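Local atomic coordinates of octopine dehydrogenase (PDB entry 3C7A), a protein that catalyses the NADH-dependent reductive condensation of L-arginine with pyruvate to D-octopine, preferring arginine over other amino acids. Residues K4-G9 and E77-G82; D84-T89 and Q100-Y105; L246-N251 and I348-K353; K254-A259 and I335-V340. All coordinates share one frame; numbering follows the deposited sequence.

Interaction 1: residues K4-G9 and E77-G82; sequences KVCVCG and EIAISG
Strand residues 4-8 run roughly opposite to the end of the short helix in 77-82, the touching parts lying 146° apart in direction, with Cys6 CA 6.6 Å from Ala79 CA and Lys4 CA 7.5 Å from Gly82 CA. This is the first strand of the Rossmann-type dinucleotide-binding domain, which leads through Gly9 into the glycine-rich turn Gly10-Gly13 that binds NADH. Cys6 carries the centre of the contact. With SG anti to the backbone N (chi1 177°), the thiol extends from the sheet to the helix end, where SG lies 3.9 Å from CD1 of Ile80 and, less closely, 4.2 Å from CB of Ala79. Behind the sulfur, Cys6 CB rests 3.8 Å from the carbonyl O of Ala79. That buried oxygen is not left without a partner, because Arg30, on the neighbouring strand 27-32, donates its NE to it. Val5 turns away from the helix, and Val7 packs on Leu17 and Ser18 of helix 12-21, so two helices cover different faces of the strand. Near the start of the strand the contact is more open: the aliphatic part of Lys4, extended beyond CG, passes Gly82 with CD 3.8 Å from its carbonyl O, while the backbone N of Lys4 is hydrogen-bonded to Asp84 OD2. Gly82 adopts a positive phi, suited to glycine, as the chain leaves the helix toward strand 85-88. At this turn Ser81 OG donates back to Glu77 O over 3.0 Å, in the carbonyl plane and on a lone pair.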
loop_
_atom_site.group_PDB
_atom_site.type_symbol
_atom_site.label_atom_id
_atom_site.label_comp_id
_atom_site.label_asym_id
_atom_site.label_seq_id
_atom_site.Cartn_x
_atom_site.Cartn_y
_atom_site.Cartn_z
ATOM N N LYS A 4 -17.987 16.700 4.903
ATOM C CA LYS A 4 -17.726 16.674 3.459
ATOM C C LYS A 4 -16.493 15.834 3.100
ATOM O O LYS A 4 -15.406 16.053 3.643
ATOM C CB LYS A 4 -17.601 18.105 2.918
ATOM C CG LYS A 4 -18.898 18.905 3.022
ATOM C CD LYS A 4 -18.672 20.400 2.901
ATOM C CE LYS A 4 -19.976 21.156 3.129
ATOM N NZ LYS A 4 -19.812 22.632 3.020
ATOM N N VAL A 5 -16.680 14.882 2.181
ATOM C CA VAL A 5 -15.660 13.871 1.843
ATOM C C VAL A 5 -15.380 13.796 0.330
ATOM O O VAL A 5 -16.312 13.701 -0.474
ATOM C CB VAL A 5 -16.082 12.452 2.357
ATOM C CG1 VAL A 5 -15.005 11.406 2.065
ATOM C CG2 VAL A 5 -16.406 12.474 3.851
ATOM N N CYS A 6 -14.099 13.828 -0.044
ATOM C CA CYS A 6 -13.670 13.643 -1.442
ATOM C C CYS A 6 -12.909 12.324 -1.644
ATOM O O CYS A 6 -11.914 12.061 -0.959
ATOM C CB CYS A 6 -12.818 14.832 -1.918
ATOM S SG CYS A 6 -12.135 14.696 -3.614
ATOM N N VAL A 7 -13.386 11.509 -2.586
ATOM C CA VAL A 7 -12.752 10.231 -2.947
ATOM C C VAL A 7 -11.995 10.360 -4.280
ATOM O O VAL A 7 -12.562 10.820 -5.274
ATOM C CB VAL A 7 -13.798 9.075 -3.048
ATOM C CG1 VAL A 7 -13.123 7.744 -3.372
ATOM C CG2 VAL A 7 -14.620 8.958 -1.764
ATOM N N CYS A 8 -10.725 9.949 -4.292
ATOM C CA CYS A 8 -9.875 10.038 -5.488
ATOM C C CYS A 8 -9.655 8.666 -6.150
ATOM O O CYS A 8 -9.099 7.754 -5.527
ATOM C CB CYS A 8 -8.521 10.685 -5.144
ATOM S SG CYS A 8 -8.587 12.370 -4.431
ATOM N N GLY A 9 -10.090 8.529 -7.406
ATOM C CA GLY A 9 -9.923 7.283 -8.177
ATOM C C GLY A 9 -11.178 6.761 -8.870
ATOM O O GLY A 9 -12.257 7.343 -8.732
ATOM N N GLU A 77 -11.142 22.255 -8.489
ATOM C CA GLU A 77 -11.696 23.425 -7.790
ATOM C C GLU A 77 -13.070 23.136 -7.171
ATOM O O GLU A 77 -13.392 23.644 -6.094
ATOM C CB GLU A 77 -11.761 24.648 -8.719
ATOM C CG GLU A 77 -12.046 25.972 -7.996
ATOM C CD GLU A 77 -12.020 27.190 -8.910
ATOM O OE1 GLU A 77 -12.188 27.041 -10.142
ATOM O OE2 GLU A 77 -11.841 28.313 -8.390
ATOM N N ILE A 78 -13.868 22.318 -7.854
ATOM C CA ILE A 78 -15.183 21.905 -7.357
ATOM C C ILE A 78 -15.071 20.813 -6.280
ATOM O O ILE A 78 -15.763 20.865 -5.258
ATOM C CB ILE A 78 -16.108 21.436 -8.519
ATOM C CG1 ILE A 78 -16.361 22.590 -9.501
ATOM C CG2 ILE A 78 -17.436 20.877 -7.985
ATOM C CD1 ILE A 78 -16.943 22.165 -10.841
ATOM N N ALA A 79 -14.187 19.842 -6.509
ATOM C CA ALA A 79 -14.083 18.650 -5.657
ATOM C C ALA A 79 -13.375 18.860 -4.310
ATOM O O ALA A 79 -13.789 18.283 -3.299
ATOM C CB ALA A 79 -13.426 17.506 -6.428
ATOM N N ILE A 80 -12.318 19.672 -4.303
ATOM C CA ILE A 80 -11.450 19.828 -3.124
ATOM C C ILE A 80 -11.850 20.979 -2.183
ATOM O O ILE A 80 -11.650 20.881 -0.967
ATOM C CB ILE A 80 -9.942 19.958 -3.534
ATOM C CG1 ILE A 80 -9.462 18.716 -4.308
ATOM C CG2 ILE A 80 -9.038 20.240 -2.319
ATOM C CD1 ILE A 80 -9.318 17.430 -3.479
ATOM N N SER A 81 -12.409 22.055 -2.737
ATOM C CA SER A 81 -12.741 23.255 -1.949
ATOM C C SER A 81 -13.768 23.000 -0.842
ATOM O O SER A 81 -14.907 22.610 -1.115
ATOM C CB SER A 81 -13.209 24.401 -2.856
ATOM O OG SER A 81 -12.156 24.860 -3.686
ATOM N N GLY A 82 -13.345 23.215 0.404
ATOM C CA GLY A 82 -14.217 23.061 1.575
ATOM C C GLY A 82 -14.300 21.666 2.183
ATOM O O GLY A 82 -15.071 21.440 3.119
#

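Interaction 2: residues D84-T89 and Q100-Y105; sequences DVVILT and QAMAPY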
loop_
_atom_site.group_PDB
_atom_site.type_symbol
_atom_site.label_atom_id
_atom_site.label_comp_id
_atom_site.label_asym_id
_atom_site.label_seq_id
_atom_site.Cartn_x
_atom_site.Cartn_y
_atom_site.Cartn_z
ATOM N N ASP A 84 -13.488 18.278 4.302
ATOM C CA ASP A 84 -12.976 17.936 5.636
ATOM C C ASP A 84 -12.038 16.716 5.622
ATOM O O ASP A 84 -11.136 16.613 6.460
ATOM C CB ASP A 84 -14.135 17.687 6.616
ATOM C CG ASP A 84 -15.023 18.914 6.816
ATOM O OD1 ASP A 84 -14.503 19.988 7.195
ATOM O OD2 ASP A 84 -16.253 18.797 6.613
ATOM N N VAL A 85 -12.275 15.793 4.687
ATOM C CA VAL A 85 -11.475 14.564 4.540
ATOM C C VAL A 85 -11.182 14.285 3.053
ATOM O O VAL A 85 -12.071 14.431 2.210
ATOM C CB VAL A 85 -12.192 13.316 5.156
ATOM C CG1 VAL A 85 -11.245 12.122 5.241
ATOM C CG2 VAL A 85 -12.770 13.616 6.538
ATOM N N VAL A 86 -9.942 13.891 2.746
ATOM C CA VAL A 86 -9.527 13.518 1.378
ATOM C C VAL A 86 -8.849 12.134 1.374
ATOM O O VAL A 86 -7.815 11.944 2.024
ATOM C CB VAL A 86 -8.572 14.579 0.743
ATOM C CG1 VAL A 86 -8.243 14.220 -0.707
ATOM C CG2 VAL A 86 -9.176 15.982 0.810
ATOM N N ILE A 87 -9.429 11.182 0.637
ATOM C CA ILE A 87 -8.985 9.774 0.658
ATOM C C ILE A 87 -8.543 9.254 -0.723
ATOM O O ILE A 87 -9.310 9.307 -1.686
ATOM C CB ILE A 87 -10.088 8.830 1.236
ATOM C CG1 ILE A 87 -10.580 9.327 2.604
ATOM C CG2 ILE A 87 -9.577 7.384 1.334
ATOM C CD1 ILE A 87 -11.912 8.729 3.054
ATOM N N LEU A 88 -7.316 8.734 -0.794
ATOM C CA LEU A 88 -6.739 8.205 -2.042
ATOM C C LEU A 88 -6.756 6.669 -2.098
ATOM O O LEU A 88 -6.123 6.006 -1.270
ATOM C CB LEU A 88 -5.299 8.714 -2.234
ATOM C CG LEU A 88 -5.004 10.177 -2.595
ATOM C CD1 LEU A 88 -5.237 11.127 -1.422
ATOM C CD2 LEU A 88 -3.572 10.309 -3.094
ATOM N N THR A 89 -7.472 6.118 -3.080
ATOM C CA THR A 89 -7.583 4.658 -3.255
ATOM C C THR A 89 -7.306 4.200 -4.706
ATOM O O THR A 89 -8.229 3.949 -5.490
ATOM C CB THR A 89 -8.935 4.098 -2.685
ATOM O OG1 THR A 89 -9.026 2.685 -2.916
ATOM C CG2 THR A 89 -10.154 4.802 -3.301
ATOM N N GLN A 100 -0.342 17.154 -6.820
ATOM C CA GLN A 100 -0.123 18.373 -7.609
ATOM C C GLN A 100 -1.416 19.155 -7.872
ATOM O O GLN A 100 -1.419 20.387 -7.838
ATOM C CB GLN A 100 0.576 18.048 -8.937
ATOM C CG GLN A 100 2.071 17.733 -8.813
ATOM C CD GLN A 100 2.707 17.261 -10.120
ATOM O OE1 GLN A 100 3.916 17.398 -10.316
ATOM N NE2 GLN A 100 1.898 16.699 -11.014
ATOM N N ALA A 101 -2.507 18.431 -8.123
ATOM C CA ALA A 101 -3.798 19.043 -8.457
ATOM C C ALA A 101 -4.512 19.699 -7.266
ATOM O O ALA A 101 -5.194 20.714 -7.434
ATOM C CB ALA A 101 -4.711 18.023 -9.129
ATOM N N MET A 102 -4.351 19.120 -6.075
ATOM C CA MET A 102 -5.059 19.583 -4.872
ATOM C C MET A 102 -4.383 20.760 -4.152
ATOM O O MET A 102 -5.019 21.444 -3.345
ATOM C CB MET A 102 -5.277 18.420 -3.888
ATOM C CG MET A 102 -4.024 17.980 -3.120
ATOM S SD MET A 102 -4.335 16.806 -1.778
ATOM C CE MET A 102 -4.638 15.296 -2.698
ATOM N N ALA A 103 -3.104 20.989 -4.453
ATOM C CA ALA A 103 -2.268 21.960 -3.726
ATOM C C ALA A 103 -2.863 23.368 -3.501
ATOM O O ALA A 103 -2.821 23.866 -2.374
ATOM C CB ALA A 103 -0.866 22.047 -4.352
ATOM N N PRO A 104 -3.409 24.016 -4.558
ATOM C CA PRO A 104 -3.901 25.387 -4.358
ATOM C C PRO A 104 -5.284 25.518 -3.698
ATOM O O PRO A 104 -5.727 26.643 -3.448
ATOM C CB PRO A 104 -3.949 25.962 -5.789
ATOM C CG PRO A 104 -3.454 24.869 -6.708
ATOM C CD PRO A 104 -3.587 23.588 -5.957
ATOM N N TYR A 105 -5.948 24.399 -3.407
ATOM C CA TYR A 105 -7.340 24.433 -2.933
ATOM C C TYR A 105 -7.605 23.810 -1.548
ATOM O O TYR A 105 -8.684 24.003 -0.982
ATOM C CB TYR A 105 -8.280 23.815 -3.986
ATOM C CG TYR A 105 -8.137 24.414 -5.375
ATOM C CD1 TYR A 105 -8.647 25.681 -5.667
ATOM C CD2 TYR A 105 -7.491 23.713 -6.396
ATOM C CE1 TYR A 105 -8.516 26.236 -6.941
ATOM C CE2 TYR A 105 -7.354 24.257 -7.673
ATOM C CZ TYR A 105 -7.869 25.520 -7.937
ATOM O OH TYR A 105 -7.740 26.069 -9.195
#
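Apolar contact between Met102 and two strand residues, Val86 and Leu88, makes up the meeting of 84-89 with 100-105. The two strand positions are separated by one residue, so their side chains leave the same face of the sheet, and a single methyl group of Met102 reaches both. CE lies 4.3 Å from Val86 CG1 and 4.4 Å from Leu88 CD1. Both spacings are those of loose van der Waals contact, and the backbones stay well apart, with Val86 CA 9.8 Å from Met102 CA. The methionine bridges that gap by extending through its second torsion (chi2 170°) and then folding at the thioether (chi3 75°), which turns the methyl toward the strand. Val86 offers the branch that stands anti to its backbone N, and Leu88 offers one tip of its isobutyl group.

No hydrogen bond crosses between the segments; the polar contacts lie within each or lead to other strands. Tyr105 N donates to Met102 O at 3.1 Å, holding the chain in a turn as it leaves the helix. On the strand, Val86 is tied by backbone bonds to Leu111 and Val113 of the adjoining parallel strand.

Ring contacts are made by Tyr105 beyond the helix. Pro104 CB sits 4.2 Å above the plane of its ring, over the centre, and Ala101 O comes in plane to the ring edge. The ring also packs on Glu77 and Ile80 of helix 76-80.

Strand 85-88, helix 95-102 and strand 111-114 form a beta-alpha-beta unit, and this apolar seam between its first strand and its helix is characteristic of the Rossmann-type fold that carries the NAD.

Interaction 3: residues L246-N251 and I348-K353; sequences LTACSN and IPSNDK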
loop_
_atom_site.group_PDB
_atom_site.type_symbol
_atom_site.label_atom_id
_atom_site.label_comp_id
_atom_site.label_asym_id
_atom_site.label_seq_id
_atom_site.Cartn_x
_atom_site.Cartn_y
_atom_site.Cartn_z
ATOM N N LEU A 246 13.880 -16.105 3.648
ATOM C CA LEU A 246 12.854 -15.268 4.277
ATOM C C LEU A 246 13.203 -14.895 5.723
ATOM O O LEU A 246 12.940 -13.769 6.157
ATOM C CB LEU A 246 11.479 -15.952 4.212
ATOM C CG LEU A 246 10.813 -16.125 2.839
ATOM C CD1 LEU A 246 9.706 -17.171 2.899
ATOM C CD2 LEU A 246 10.275 -14.801 2.290
ATOM N N THR A 247 13.796 -15.840 6.454
ATOM C CA THR A 247 14.221 -15.619 7.842
ATOM C C THR A 247 15.345 -14.578 7.933
ATOM O O THR A 247 15.342 -13.732 8.831
ATOM C CB THR A 247 14.659 -16.947 8.524
ATOM O OG1 THR A 247 13.599 -17.908 8.435
ATOM C CG2 THR A 247 15.003 -16.730 9.995
ATOM N N ALA A 248 16.288 -14.641 6.993
ATOM C CA ALA A 248 17.429 -13.723 6.953
ATOM C C ALA A 248 17.025 -12.276 6.649
ATOM O O ALA A 248 17.595 -11.338 7.215
ATOM C CB ALA A 248 18.469 -14.210 5.951
ATOM N N CYS A 249 16.048 -12.104 5.759
ATOM C CA CYS A 249 15.535 -10.778 5.401
ATOM C C CYS A 249 14.716 -10.150 6.538
ATOM O O CYS A 249 14.716 -8.928 6.708
ATOM C CB CYS A 249 14.708 -10.841 4.112
ATOM S SG CYS A 249 15.672 -11.079 2.584
ATOM N N SER A 250 14.026 -10.995 7.305
ATOM C CA SER A 250 13.261 -10.565 8.481
ATOM C C SER A 250 14.166 -10.107 9.632
ATOM O O SER A 250 13.842 -9.147 10.339
ATOM C CB SER A 250 12.332 -11.688 8.956
ATOM O OG SER A 250 11.620 -11.314 10.126
ATOM N N ASN A 251 15.289 -10.803 9.817
ATOM C CA ASN A 251 16.286 -10.432 10.825
ATOM C C ASN A 251 16.927 -9.068 10.544
ATOM O O ASN A 251 17.249 -8.323 11.475
ATOM C CB ASN A 251 17.368 -11.516 10.947
ATOM C CG ASN A 251 16.902 -12.740 11.735
ATOM O OD1 ASN A 251 15.869 -12.717 12.410
ATOM N ND2 ASN A 251 17.675 -13.817 11.655
ATOM N N ILE A 348 22.801 -4.507 4.788
ATOM C CA ILE A 348 21.735 -5.493 4.542
ATOM C C ILE A 348 22.007 -6.371 3.297
ATOM O O ILE A 348 21.381 -6.178 2.251
ATOM C CB ILE A 348 20.323 -4.820 4.452
ATOM C CG1 ILE A 348 20.354 -3.570 3.555
ATOM C CG2 ILE A 348 19.802 -4.472 5.845
ATOM C CD1 ILE A 348 18.982 -3.104 3.065
ATOM N N PRO A 349 22.937 -7.345 3.415
ATOM C CA PRO A 349 23.409 -8.151 2.273
ATOM C C PRO A 349 22.364 -9.030 1.569
ATOM O O PRO A 349 22.440 -9.202 0.349
ATOM C CB PRO A 349 24.509 -9.027 2.890
ATOM C CG PRO A 349 24.187 -9.079 4.340
ATOM C CD PRO A 349 23.616 -7.735 4.666
ATOM N N SER A 350 21.413 -9.581 2.324
ATOM C CA SER A 350 20.370 -10.445 1.757
ATOM C C SER A 350 19.337 -9.673 0.930
ATOM O O SER A 350 18.906 -10.146 -0.127
ATOM C CB SER A 350 19.677 -11.264 2.851
ATOM O OG SER A 350 20.492 -12.346 3.275
ATOM N N ASN A 351 18.943 -8.497 1.419
ATOM C CA ASN A 351 18.038 -7.606 0.683
ATOM C C ASN A 351 18.660 -7.080 -0.615
ATOM O O ASN A 351 17.965 -6.937 -1.623
ATOM C CB ASN A 351 17.578 -6.435 1.565
ATOM C CG ASN A 351 16.391 -6.792 2.454
ATOM O OD1 ASN A 351 15.246 -6.455 2.145
ATOM N ND2 ASN A 351 16.661 -7.469 3.564
ATOM N N ASP A 352 19.965 -6.802 -0.579
ATOM C CA ASP A 352 20.710 -6.301 -1.744
ATOM C C ASP A 352 20.712 -7.276 -2.926
ATOM O O ASP A 352 20.613 -6.856 -4.083
ATOM C CB ASP A 352 22.159 -5.966 -1.360
ATOM C CG ASP A 352 22.279 -4.717 -0.495
ATOM O OD1 ASP A 352 21.321 -3.915 -0.426
ATOM O OD2 ASP A 352 23.353 -4.532 0.116
ATOM N N LYS A 353 20.824 -8.570 -2.625
ATOM C CA LYS A 353 20.919 -9.617 -3.647
ATOM C C LYS A 353 19.646 -9.743 -4.488
ATOM O O LYS A 353 19.715 -9.967 -5.700
ATOM C CB LYS A 353 21.282 -10.963 -3.006
ATOM C CG LYS A 353 21.682 -12.054 -4.003
ATOM C CD LYS A 353 22.381 -13.228 -3.323
ATOM C CE LYS A 353 21.395 -14.186 -2.674
ATOM N NZ LYS A 353 22.094 -15.264 -1.921
#
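Cys249 and Ser350 bring two helices together in the alpha-helical domain characteristic of the opine dehydrogenases, their CA atoms 6.1 Å apart. The axes of 246-251 and 349-353 pass 9.1 Å from each other at a signed crossing angle of -119°, and the contact is made by Ala248 and Cys249 on one helix and Ser350 and Asn351 on the other. Cys249 places SG anti to its own carbonyl carbon (chi1 -73°), and from there the sulfur lies 4.0 Å from Ser350 CB and 3.9 Å from Asn351 ND2. It thus meets the start of the second helix on two successive residues. Phe210, from a loop, packs against Cys249 as well. Ser350 has the same kind of first torsion, but its hydroxyl lies toward the preceding residue of the first helix, with OG 3.8 Å from Ala248 CB. Asn351 points its CB past the first helix, and its amide brings the nitrogen back against CB and SG of Cys249. The polar partner of that amide is Glu252, three residues beyond Cys249 on helix 240-263. Its carboxylate spans the junction: OE1 accepts from Asn351 ND2, and OE2 accepts from the backbone N of Ser350.

Interaction 4: residues K254-A259 and I335-V340; sequences KDVANA and IVFKGV
The ring of Phe337 meets Val256 through its far end: CZ lies 3.9 Å from Val256 CG2, the methyl approaching on a slant to the ring plane. At the adjacent ring atom, CE2, the ring comes nearest Ile348, at the N-cap position, and Asn351, in the first turn of helix 349-362, so the phenyl group fills a junction of three helices. Its reach comes from the first torsion, with CG anti to the backbone N (chi1 176°). This carries the ring away from helix 330-344 and across to helix 240-263, although the CB bond itself does not aim at the other segment.

Val256 is the hub on its own helix. Its two methyls part company: CG2, anti to the carbonyl carbon, goes to the phenyl ring, while CG1, anti to the backbone N, faces Val340. The second contact is slacker, with 4.5 Å between Val256 CG1 and Val340 CG1. Because Phe337 and Val340 are three residues apart, they stand on neighbouring positions of one helical face, and the valine lies against both. The backbones are separated accordingly, at 8.3 Å between Val256 CA and Val340 CA.

No hydrogen bond crosses between 254-259 and 335-340, so the seam is held by apolar contact alone. On a different side of helix 330-344, Gly339 O accepts from Gln384 NE2. The Phe337 side chain is about 10 Å from that of Met206, which binds L-arginine. Through these branched and aromatic side chains the contact joins helices 240-263 and 330-344 within the alpha-helical domain of the octopine/nopaline dehydrogenase family.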
loop_
_atom_site.group_PDB
_atom_site.type_symbol
_atom_site.label_atom_id
_atom_site.label_comp_id
_atom_site.label_asym_id
_atom_site.label_seq_id
_atom_site.Cartn_x
_atom_site.Cartn_y
_atom_site.Cartn_z
ATOM N N LYS A 254 14.811 -6.117 11.804
ATOM C CA LYS A 254 14.992 -5.880 13.241
ATOM C C LYS A 254 16.249 -5.067 13.565
ATOM O O LYS A 254 16.221 -4.209 14.452
ATOM C CB LYS A 254 14.996 -7.205 14.013
ATOM C CG LYS A 254 13.602 -7.767 14.281
ATOM C CD LYS A 254 13.607 -9.272 14.539
ATOM C CE LYS A 254 13.986 -9.628 15.975
ATOM N NZ LYS A 254 15.460 -9.788 16.154
ATOM N N ASP A 255 17.338 -5.339 12.843
ATOM C CA ASP A 255 18.601 -4.606 12.999
ATOM C C ASP A 255 18.445 -3.100 12.755
ATOM O O ASP A 255 19.041 -2.286 13.466
ATOM C CB ASP A 255 19.678 -5.168 12.059
ATOM C CG ASP A 255 20.158 -6.560 12.462
ATOM O OD1 ASP A 255 20.062 -6.930 13.652
ATOM O OD2 ASP A 255 20.650 -7.286 11.572
ATOM N N VAL A 256 17.643 -2.743 11.751
ATOM C CA VAL A 256 17.394 -1.340 11.392
ATOM C C VAL A 256 16.588 -0.606 12.475
ATOM O O VAL A 256 16.912 0.532 12.833
ATOM C CB VAL A 256 16.699 -1.218 9.999
ATOM C CG1 VAL A 256 16.380 0.236 9.660
ATOM C CG2 VAL A 256 17.574 -1.825 8.908
ATOM N N ALA A 257 15.553 -1.266 12.993
ATOM C CA ALA A 257 14.686 -0.693 14.027
ATOM C C ALA A 257 15.426 -0.394 15.338
ATOM O O ALA A 257 15.206 0.656 15.950
ATOM C CB ALA A 257 13.487 -1.604 14.280
ATOM N N ASN A 258 16.297 -1.314 15.756
ATOM C CA ASN A 258 17.090 -1.156 16.982
ATOM C C ASN A 258 18.102 -0.009 16.916
ATOM O O ASN A 258 18.384 0.635 17.930
ATOM C CB ASN A 258 17.810 -2.465 17.342
ATOM C CG ASN A 258 16.877 -3.516 17.933
ATOM O OD1 ASN A 258 15.866 -3.194 18.560
ATOM N ND2 ASN A 258 17.226 -4.783 17.743
ATOM N N ALA A 259 18.643 0.235 15.723
ATOM C CA ALA A 259 19.627 1.301 15.504
ATOM C C ALA A 259 19.017 2.705 15.585
ATOM O O ALA A 259 19.672 3.641 16.051
ATOM C CB ALA A 259 20.339 1.101 14.170
ATOM N N ILE A 335 13.230 -0.372 -2.492
ATOM C CA ILE A 335 14.150 0.766 -2.671
ATOM C C ILE A 335 14.008 1.821 -1.558
ATOM O O ILE A 335 15.002 2.424 -1.138
ATOM C CB ILE A 335 13.999 1.424 -4.087
ATOM C CG1 ILE A 335 14.326 0.423 -5.211
ATOM C CG2 ILE A 335 14.850 2.697 -4.224
ATOM C CD1 ILE A 335 15.776 -0.079 -5.256
ATOM N N VAL A 336 12.780 2.029 -1.084
ATOM C CA VAL A 336 12.508 2.979 0.008
ATOM C C VAL A 336 13.141 2.512 1.330
ATOM O O VAL A 336 13.721 3.318 2.069
ATOM C CB VAL A 336 10.981 3.246 0.190
ATOM C CG1 VAL A 336 10.736 4.370 1.200
ATOM C CG2 VAL A 336 10.323 3.595 -1.144
ATOM N N PHE A 337 13.035 1.211 1.609
ATOM C CA PHE A 337 13.654 0.590 2.790
ATOM C C PHE A 337 15.187 0.710 2.786
ATOM O O PHE A 337 15.797 0.929 3.836
ATOM C CB PHE A 337 13.216 -0.881 2.910
ATOM C CG PHE A 337 13.870 -1.636 4.045
ATOM C CD1 PHE A 337 13.547 -1.354 5.371
ATOM C CD2 PHE A 337 14.792 -2.648 3.782
ATOM C CE1 PHE A 337 14.148 -2.056 6.423
ATOM C CE2 PHE A 337 15.397 -3.357 4.823
ATOM C CZ PHE A 337 15.074 -3.061 6.147
ATOM N N LYS A 338 15.791 0.575 1.604
ATOM C CA LYS A 338 17.246 0.697 1.436
ATOM C C LYS A 338 17.760 2.101 1.794
ATOM O O LYS A 338 18.812 2.239 2.424
ATOM C CB LYS A 338 17.662 0.293 0.008
ATOM C CG LYS A 338 19.154 0.450 -0.336
ATOM C CD LYS A 338 20.053 -0.510 0.444
ATOM C CE LYS A 338 21.513 -0.364 0.022
ATOM N NZ LYS A 338 22.431 -1.227 0.823
ATOM N N GLY A 339 17.008 3.128 1.402
ATOM C CA GLY A 339 17.342 4.518 1.728
ATOM C C GLY A 339 17.390 4.812 3.219
ATOM O O GLY A 339 18.262 5.555 3.684
ATOM N N VAL A 340 16.451 4.231 3.964
ATOM C CA VAL A 340 16.390 4.366 5.425
ATOM C C VAL A 340 17.592 3.678 6.092
ATOM O O VAL A 340 18.176 4.217 7.038
ATOM C CB VAL A 340 15.049 3.809 5.998
ATOM C CG1 VAL A 340 15.006 3.916 7.524
ATOM C CG2 VAL A 340 13.854 4.539 5.386
#

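Interactions 1 and 2 lie in the nucleotide-binding domain, their centres about 7 Å apart, and share one sheet: strands 3-8 and 85-88 are parallel neighbours, with Cys8 N 3.0 Å from Ile87 O. The Leu88 side chain is about 10 Å from the bound NAD and that of Cys6 about 13 Å. Interactions 3 and 4 belong to the helical domain, with centres about 11 Å apart, and both use helix 240-263. A salt bridge of 3.2 Å from Lys338 NZ to Asp352 OD1 ties them together. The Cys249 side chain is about 12 Å from that of the active-site His212. Interactions 1 and 3 lie on opposite sides of the chain's centre, about 42 Å apart between centres.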